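PDB 3WWX: S12 family peptidase from Streptomyces sp. 82F2, which probably hydrolyses amide bonds with preference for D-configured substrates, as a member of the beta-lactamase-related S12 peptidase family. Local coordinates for residues G24-A29 / S242-L247; G52-T57 / T249-L254; G307-A312 / G324-D329. One frame throughout, in Å; residues are numbered along the deposited sequence.

All three contacts belong to one beta-lactamase-type domain, in which helices pack on an antiparallel sheet. Interactions 1 and 2 share helix 244-255. Its first turn lies against strand 24-31, and a later turn meets the start of helix 55-68. Their centres are about 12 Å apart. Interaction 3 pairs strands 308-315 and 320-326, and the latter is the sheet neighbour of strand 24-31. Its centre lies about 9 Å from that of interaction 1 and about 15 Å from that of interaction 2. Along the chain, interactions 1 and 2 alternate their segments, and interaction 3 follows both. N-terminal and C-terminal strands thus complete one sheet beside the ligand pocket.

Interaction 1: residues G24-A29 / S242-L247; sequences GAVAQA and SDSRDL
The amide nitrogen of Gln28, which packs on Ser244 and Arg245, is gripped twice. Gln28 NE2 donates to the carbonyl of Gly45 and to a water at 3.0 Å. That water in turn donates to Asp243 OD2 at 2.9 Å and so bridges strand and helix start. The amide oxygen lies over the first turn of helix 244-255, with Gln28 OE1 3.3 Å from Arg245 CA and close to Arg245 CB. It makes no hydrogen bond to that turn. Its polar partner is Arg35, which donates through NH1.

Asp243 is the N-cap of the helix. Its other oxygen, OD1, is met nearly along its C-O axis by Asp246 N, at 2.8 Å and 174°. A second bond to OD1, from Arg245 N, is weak. One carboxylate therefore holds the helix end through OD1 and the bridging water through OD2. The N-H groups of the first turn probably help to stabilise its charge.

The apolar part of the contact is Gln28 against Ser244. Gln28 CG stands beside the backbone N, anti to the carbonyl carbon (chi1 -67°), and comes 3.6 Å from Ser244 CB. Beyond CG the chain is extended. Ser244 OG stands beside its own backbone N and bonds to Tyr49 OH. It also lies 4.1 Å from Val26 CG2. The Arg245 side chain crosses the Gln28 amide, then leads away from the strand.

Strand 24-31 sits between strands 36-41 and 320-326 of the large antiparallel sheet. Val26 and Gln28 point to helix 244-255, while Ala25 and Ala27 pack on Leu14 of helix 8-19.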
loop_
_atom_site.group_PDB
_atom_site.type_symbol
_atom_site.label_atom_id
_atom_site.label_comp_id
_atom_site.label_asym_id
_atom_site.label_seq_id
_atom_site.Cartn_x
_atom_site.Cartn_y
_atom_site.Cartn_z
ATOM N N GLY A 24 4.993 14.439 13.740
ATOM C CA GLY A 24 6.246 14.406 13.030
ATOM C C GLY A 24 6.057 13.932 11.597
ATOM O O GLY A 24 5.438 12.888 11.357
ATOM N N ALA A 25 6.590 14.707 10.656
ATOM C CA ALA A 25 6.486 14.434 9.230
ATOM C C ALA A 25 7.873 14.253 8.649
ATOM O O ALA A 25 8.811 14.964 9.001
ATOM C CB ALA A 25 5.774 15.586 8.536
ATOM N N VAL A 26 8.019 13.284 7.754
ATOM C CA VAL A 26 9.283 13.054 7.059
ATOM C C VAL A 26 9.026 12.794 5.584
ATOM O O VAL A 26 8.014 12.186 5.218
ATOM C CB VAL A 26 10.064 11.851 7.668
ATOM C CG1 VAL A 26 9.198 10.589 7.717
ATOM C CG2 VAL A 26 11.363 11.582 6.929
ATOM N N ALA A 27 9.940 13.258 4.733
ATOM C CA ALA A 27 9.928 12.895 3.318
ATOM C C ALA A 27 11.339 12.893 2.795
ATOM O O ALA A 27 12.237 13.540 3.356
ATOM C CB ALA A 27 9.058 13.847 2.498
ATOM N N GLN A 28 11.546 12.093 1.759
ATOM C CA GLN A 28 12.753 12.158 0.964
ATOM C C GLN A 28 12.353 12.220 -0.488
ATOM O O GLN A 28 11.295 11.726 -0.870
ATOM C CB GLN A 28 13.650 10.953 1.196
ATOM C CG GLN A 28 14.256 10.877 2.588
ATOM C CD GLN A 28 15.119 9.640 2.772
ATOM O OE1 GLN A 28 15.648 9.090 1.798
ATOM N NE2 GLN A 28 15.269 9.184 4.012
ATOM N N ALA A 29 13.221 12.812 -1.308
ATOM C CA ALA A 29 12.930 12.959 -2.725
ATOM C C ALA A 29 14.221 12.931 -3.506
ATOM O O ALA A 29 15.294 13.182 -2.967
ATOM C CB ALA A 29 12.187 14.260 -2.990
ATOM N N SER A 242 9.118 0.170 6.062
ATOM C CA SER A 242 10.204 0.657 5.223
ATOM C C SER A 242 10.610 2.056 5.683
ATOM O O SER A 242 10.195 2.531 6.722
ATOM C CB SER A 242 9.789 0.633 3.746
ATOM O OG SER A 242 10.904 0.826 2.889
ATOM N N ASP A 243 11.463 2.708 4.909
ATOM C CA ASP A 243 11.796 4.103 5.135
ATOM C C ASP A 243 11.644 4.869 3.820
ATOM O O ASP A 243 11.256 4.312 2.784
ATOM C CB ASP A 243 13.170 4.287 5.798
ATOM C CG ASP A 243 14.343 4.047 4.865
ATOM O OD1 ASP A 243 14.139 3.759 3.677
ATOM O OD2 ASP A 243 15.489 4.129 5.369
ATOM N N SER A 244 11.925 6.158 3.856
ATOM C CA SER A 244 11.652 7.013 2.709
ATOM C C SER A 244 12.695 6.867 1.608
ATOM O O SER A 244 12.451 7.313 0.506
ATOM C CB SER A 244 11.588 8.469 3.144
ATOM O OG SER A 244 10.641 8.659 4.192
ATOM N N ARG A 245 13.829 6.264 1.925
ATOM C CA ARG A 245 14.858 5.956 0.928
ATOM C C ARG A 245 14.509 4.684 0.152
ATOM O O ARG A 245 14.422 4.692 -1.084
ATOM C CB ARG A 245 16.210 5.782 1.601
ATOM C CG ARG A 245 17.366 5.565 0.641
ATOM C CD ARG A 245 18.680 5.396 1.353
ATOM N NE ARG A 245 19.778 5.315 0.387
ATOM C CZ ARG A 245 21.064 5.240 0.717
ATOM N NH1 ARG A 245 21.429 5.241 1.993
ATOM N NH2 ARG A 245 21.988 5.167 -0.234
ATOM N N ASP A 246 14.275 3.591 0.873
ATOM C CA ASP A 246 13.989 2.318 0.238
ATOM C C ASP A 246 12.730 2.401 -0.617
ATOM O O ASP A 246 12.644 1.769 -1.655
ATOM C CB ASP A 246 13.781 1.230 1.285
ATOM C CG ASP A 246 15.084 0.678 1.853
ATOM O OD1 ASP A 246 16.177 1.238 1.596
ATOM O OD2 ASP A 246 14.992 -0.332 2.597
ATOM N N LEU A 247 11.727 3.151 -0.165
ATOM C CA LEU A 247 10.507 3.224 -0.966
ATOM C C LEU A 247 10.784 3.856 -2.326
ATOM O O LEU A 247 10.236 3.421 -3.341
ATOM C CB LEU A 247 9.381 3.955 -0.241
ATOM C CG LEU A 247 8.731 3.181 0.901
ATOM C CD1 LEU A 247 7.688 4.075 1.541
ATOM C CD2 LEU A 247 8.116 1.875 0.445
HETATM O O HOH W 1 16.690 6.687 4.853
#

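Interaction 2: residues G52-T57 / T249-L254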
loop_
_atom_site.group_PDB
_atom_site.type_symbol
_atom_site.label_atom_id
_atom_site.label_comp_id
_atom_site.label_asym_id
_atom_site.label_seq_id
_atom_site.Cartn_x
_atom_site.Cartn_y
_atom_site.Cartn_z
ATOM N N GLY A 52 1.750 0.579 5.268
ATOM C CA GLY A 52 0.378 0.222 4.946
ATOM C C GLY A 52 0.204 -0.291 3.529
ATOM O O GLY A 52 0.987 -1.109 3.060
ATOM N N SER A 53 -0.820 0.239 2.865
ATOM C CA SER A 53 -1.288 -0.169 1.545
ATOM C C SER A 53 -0.229 -0.166 0.437
ATOM O O SER A 53 -0.407 -0.794 -0.613
ATOM C CB SER A 53 -2.423 0.801 1.172
ATOM O OG SER A 53 -3.131 1.225 2.347
ATOM N N ILE A 54 0.863 0.569 0.629
ATOM C CA ILE A 54 1.986 0.502 -0.299
ATOM C C ILE A 54 2.481 -0.941 -0.488
ATOM O O ILE A 54 3.007 -1.306 -1.548
ATOM C CB ILE A 54 3.080 1.468 0.171
ATOM C CG1 ILE A 54 2.710 2.898 -0.213
ATOM C CG2 ILE A 54 4.462 1.097 -0.376
ATOM C CD1 ILE A 54 3.500 3.951 0.548
ATOM N N THR A 55 2.272 -1.775 0.527
ATOM C CA THR A 55 2.591 -3.196 0.432
ATOM C C THR A 55 1.987 -3.815 -0.812
ATOM O O THR A 55 2.576 -4.715 -1.426
ATOM C CB THR A 55 2.053 -3.939 1.662
ATOM O OG1 THR A 55 2.625 -3.389 2.863
ATOM C CG2 THR A 55 2.353 -5.429 1.603
ATOM N N LYS A 56 0.806 -3.348 -1.201
ATOM C CA LYS A 56 0.125 -3.890 -2.366
ATOM C C LYS A 56 0.991 -3.859 -3.621
ATOM O O LYS A 56 0.883 -4.743 -4.457
ATOM C CB LYS A 56 -1.170 -3.142 -2.630
ATOM C CG LYS A 56 -2.242 -3.398 -1.595
ATOM C CD LYS A 56 -3.578 -2.803 -2.019
ATOM C CE LYS A 56 -4.690 -3.132 -1.035
ATOM N NZ LYS A 56 -4.510 -2.489 0.277
ATOM N N THR A 57 1.814 -2.828 -3.797
ATOM C CA THR A 57 2.639 -2.775 -4.996
ATOM C C THR A 57 3.656 -3.916 -4.999
ATOM O O THR A 57 3.952 -4.492 -6.054
ATOM C CB THR A 57 3.359 -1.437 -5.111
ATOM O OG1 THR A 57 2.429 -0.372 -4.921
ATOM C CG2 THR A 57 4.004 -1.313 -6.476
ATOM N N THR A 249 13.784 3.776 -3.844
ATOM C CA THR A 249 14.565 2.782 -4.591
ATOM C C THR A 249 13.648 1.778 -5.299
ATOM O O THR A 249 13.816 1.439 -6.480
ATOM C CB THR A 249 15.516 2.046 -3.648
ATOM O OG1 THR A 249 16.369 3.021 -3.034
ATOM C CG2 THR A 249 16.342 1.000 -4.400
ATOM N N PHE A 250 12.642 1.322 -4.569
ATOM C CA PHE A 250 11.697 0.361 -5.102
ATOM C C PHE A 250 10.860 0.942 -6.245
ATOM O O PHE A 250 10.834 0.372 -7.352
ATOM C CB PHE A 250 10.770 -0.165 -3.995
ATOM C CG PHE A 250 9.600 -0.969 -4.531
ATOM C CD1 PHE A 250 9.807 -2.190 -5.167
ATOM C CD2 PHE A 250 8.292 -0.498 -4.409
ATOM C CE1 PHE A 250 8.742 -2.911 -5.666
ATOM C CE2 PHE A 250 7.228 -1.227 -4.905
ATOM C CZ PHE A 250 7.462 -2.440 -5.540
ATOM N N TYR A 251 10.195 2.073 -6.029
ATOM C CA TYR A 251 9.320 2.596 -7.073
ATOM C C TYR A 251 10.108 3.059 -8.310
ATOM O O TYR A 251 9.639 2.883 -9.438
ATOM C CB TYR A 251 8.399 3.705 -6.535
ATOM C CG TYR A 251 7.187 3.146 -5.795
ATOM C CD1 TYR A 251 6.052 2.742 -6.480
ATOM C CD2 TYR A 251 7.190 3.036 -4.422
ATOM C CE1 TYR A 251 4.950 2.220 -5.817
ATOM C CE2 TYR A 251 6.092 2.493 -3.747
ATOM C CZ TYR A 251 4.983 2.107 -4.454
ATOM O OH TYR A 251 3.930 1.587 -3.747
ATOM N N ARG A 252 11.302 3.606 -8.110
ATOM C CA ARG A 252 12.153 3.962 -9.253
ATOM C C ARG A 252 12.500 2.708 -10.051
ATOM O O ARG A 252 12.315 2.677 -11.268
ATOM C CB ARG A 252 13.439 4.649 -8.789
ATOM C CG ARG A 252 13.231 6.023 -8.142
ATOM C CD ARG A 252 14.535 6.585 -7.564
ATOM N NE ARG A 252 15.398 7.093 -8.624
ATOM C CZ ARG A 252 15.355 8.330 -9.101
ATOM N NH1 ARG A 252 14.544 9.237 -8.575
ATOM N NH2 ARG A 252 16.155 8.656 -10.108
ATOM N N ALA A 253 12.988 1.668 -9.382
ATOM C CA ALA A 253 13.327 0.423 -10.080
ATOM C C ALA A 253 12.124 -0.163 -10.786
ATOM O O ALA A 253 12.221 -0.672 -11.903
ATOM C CB ALA A 253 13.917 -0.589 -9.125
ATOM N N LEU A 254 10.977 -0.122 -10.124
ATOM C CA LEU A 254 9.770 -0.657 -10.712
ATOM C C LEU A 254 9.374 0.053 -12.003
ATOM O O LEU A 254 9.185 -0.586 -13.044
ATOM C CB LEU A 254 8.618 -0.542 -9.719
ATOM C CG LEU A 254 7.278 -1.127 -10.187
ATOM C CD1 LEU A 254 7.358 -2.625 -10.360
ATOM C CD2 LEU A 254 6.198 -0.798 -9.146
#
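Thr57 reaches from helix 55-68 to Phe250, Tyr251 and Leu254 of helix 244-255. This is a helix-helix contact in the core of the beta-lactamase-type fold. Ser53 to Lys56 fit the S-x-x-K motif, which in relatives carries the nucleophilic serine and the lysine. Thr57 CB points toward the other helix and lies 3.9 Å from Phe250 CE2, at the edge of that ring and in its plane. From there the side chain forks. The hydroxyl branch, OG1, stands beside the backbone N (chi1 -49°). It meets the Tyr251 hydroxyl tip to tip. Tyr251 OH donates to Thr57 OG1 at 2.7 Å, and Thr57 OG1 also bonds to the carbonyl of Gly286.

The methyl branch, CG2, is anti to the backbone N. It touches the edge of the Phe250 ring, with CE2 3.6 Å away. It also presses on Leu254, where Thr57 CG2 to Leu254 CD2 is a tight 3.5 Å. Phe250 stacks on Phe58 and also places its CD2 over one face of the Tyr251 ring, offset toward the rim. The tip of Tyr251 is flanked by Ile54 too. Ile54 CG2 lies in the plane of that ring, at its edge, 3.4 Å from Tyr251 OH.

Interaction 3: residues G307-A312 / G324-D329. With DIA (octane 1,8-diamine), chain B.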
loop_
_atom_site.group_PDB
_atom_site.type_symbol
_atom_site.label_atom_id
_atom_site.label_comp_id
_atom_site.label_asym_id
_atom_site.label_seq_id
_atom_site.Cartn_x
_atom_site.Cartn_y
_atom_site.Cartn_z
ATOM N N GLY A 307 -1.820 5.033 12.830
ATOM C CA GLY A 307 -0.799 6.015 13.117
ATOM C C GLY A 307 0.199 6.274 12.013
ATOM O O GLY A 307 1.282 6.798 12.297
ATOM N N SER A 308 -0.157 5.926 10.787
ATOM C CA SER A 308 0.816 5.982 9.711
ATOM C C SER A 308 0.168 6.244 8.361
ATOM O O SER A 308 -0.499 5.375 7.798
ATOM C CB SER A 308 1.619 4.692 9.659
ATOM O OG SER A 308 2.699 4.865 8.746
ATOM N N SER A 309 0.372 7.453 7.857
ATOM C CA SER A 309 -0.107 7.858 6.526
ATOM C C SER A 309 1.124 8.034 5.655
ATOM O O SER A 309 1.927 8.926 5.909
ATOM C CB SER A 309 -0.895 9.151 6.603
ATOM O OG SER A 309 -1.422 9.491 5.330
ATOM N N SER A 310 1.275 7.162 4.655
ATOM C CA SER A 310 2.479 7.100 3.843
ATOM C C SER A 310 2.180 7.481 2.413
ATOM O O SER A 310 1.053 7.336 1.930
ATOM C CB SER A 310 3.065 5.686 3.860
ATOM O OG SER A 310 3.384 5.296 5.183
ATOM N N LEU A 311 3.205 8.008 1.752
ATOM C CA LEU A 311 3.098 8.355 0.347
ATOM C C LEU A 311 4.375 7.896 -0.361
ATOM O O LEU A 311 5.456 7.834 0.222
ATOM C CB LEU A 311 2.833 9.863 0.164
ATOM C CG LEU A 311 3.910 10.781 0.698
ATOM C CD1 LEU A 311 4.890 11.161 -0.415
ATOM C CD2 LEU A 311 3.288 12.042 1.322
ATOM N N ALA A 312 4.220 7.565 -1.638
ATOM C CA ALA A 312 5.340 7.130 -2.483
ATOM C C ALA A 312 4.926 7.348 -3.921
ATOM O O ALA A 312 3.894 6.838 -4.356
ATOM C CB ALA A 312 5.662 5.668 -2.255
ATOM N N GLY A 324 7.324 9.447 1.800
ATOM C CA GLY A 324 7.276 10.064 3.115
ATOM C C GLY A 324 6.172 9.529 3.989
ATOM O O GLY A 324 5.408 8.654 3.592
ATOM N N ASN A 325 6.062 10.119 5.176
ATOM C CA ASN A 325 5.172 9.599 6.208
ATOM C C ASN A 325 4.743 10.673 7.190
ATOM O O ASN A 325 5.566 11.515 7.601
ATOM C CB ASN A 325 5.867 8.457 6.966
ATOM C CG ASN A 325 4.955 7.797 7.996
ATOM O OD1 ASN A 325 5.055 8.043 9.202
ATOM N ND2 ASN A 325 4.044 6.956 7.527
ATOM N N PHE A 326 3.478 10.602 7.585
ATOM C CA PHE A 326 2.954 11.335 8.730
ATOM C C PHE A 326 2.646 10.326 9.822
ATOM O O PHE A 326 2.035 9.289 9.550
ATOM C CB PHE A 326 1.636 12.034 8.376
ATOM C CG PHE A 326 1.716 12.999 7.212
ATOM C CD1 PHE A 326 2.869 13.708 6.938
ATOM C CD2 PHE A 326 0.602 13.213 6.436
ATOM C CE1 PHE A 326 2.914 14.604 5.882
ATOM C CE2 PHE A 326 0.631 14.121 5.371
ATOM C CZ PHE A 326 1.793 14.812 5.108
ATOM N N ASN A 327 2.986 10.647 11.077
ATOM C CA ASN A 327 2.732 9.734 12.205
ATOM C C ASN A 327 1.455 10.084 12.977
ATOM O O ASN A 327 1.321 9.769 14.168
ATOM C CB ASN A 327 3.938 9.641 13.131
ATOM C CG ASN A 327 4.231 10.932 13.844
ATOM O OD1 ASN A 327 3.639 11.972 13.546
ATOM N ND2 ASN A 327 5.135 10.863 14.817
ATOM N N ALA A 328 0.516 10.727 12.295
ATOM C CA ALA A 328 -0.860 10.829 12.783
ATOM C C ALA A 328 -1.729 10.384 11.641
ATOM O O ALA A 328 -1.459 10.712 10.478
ATOM C CB ALA A 328 -1.200 12.241 13.177
ATOM N N ASP A 329 -2.787 9.660 11.943
ATOM C CA ASP A 329 -3.659 9.183 10.879
ATOM C C ASP A 329 -4.924 10.020 10.731
ATOM O O ASP A 329 -5.801 9.662 9.943
ATOM C CB ASP A 329 -3.980 7.701 11.051
ATOM C CG ASP A 329 -4.591 7.376 12.395
ATOM O OD1 ASP A 329 -5.129 8.280 13.070
ATOM O OD2 ASP A 329 -4.536 6.192 12.779
HETATM N N1 DIA B . -8.892 4.132 13.412
HETATM C C1 DIA B . -7.826 3.201 13.596
HETATM C C2 DIA B . -6.608 3.351 12.709
HETATM C C3 DIA B . -6.891 3.850 11.331
HETATM C C4 DIA B . -6.567 2.926 10.176
HETATM C C5 DIA B . -5.587 3.534 9.208
HETATM C C6 DIA B . -5.951 4.923 8.744
HETATM C C7 DIA B . -4.858 5.530 7.922
HETATM C C8 DIA B . -5.377 6.803 7.313
HETATM N N8 DIA B . -4.266 7.616 6.963
HETATM O O HOH W 2 3.954 6.553 11.341
#
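The beta hairpin of strands 308-315 and 320-326 brings Ser308 and Ser310 against the amide of Asn325. Asn325 ND2 donates to both hydroxyl oxygens, to Ser308 OG at 2.8 Å and to Ser310 OG at 2.9 Å. The Ser310 oxygen lies in the amide plane, and the Ser308 oxygen is tilted from it by 17°. Asn325 CG is anti to its backbone N (chi1 -176°), and the amide comes back toward the facing strand. Both serine hydroxyls also bond to the carbonyl of Arg50, Ser310 only weakly. Asn325 OD1 accepts from Arg43 and lies 2.8 Å from a water that is also close to Gly307 O, though that water may not serve both at once.

The strands run antiparallel within the large sheet of this beta-lactamase-type fold. Ser309 and Phe326 form a hydrogen-bonded pair, with Phe326 N to Ser309 O at 2.8 Å. Leu311 and Gly324 form another, and Leu311 CD1 lies 3.7 Å from Gly324 N. On the Leu311 and Phe326 face, helix 334-343 packs through Ser334 and Val337.

Past the strand ends the contact borders the ligand pocket. Gly307 N donates to Asp329 OD2 at 3.0 Å, from above the carboxylate plane, and Ser213 OG bonds to the same oxygen. Octane 1,8-diamine passes close by. Its C2 is 3.5 Å from Asp329 OD2, and its N8 is 3.7 Å from Ser309 CB.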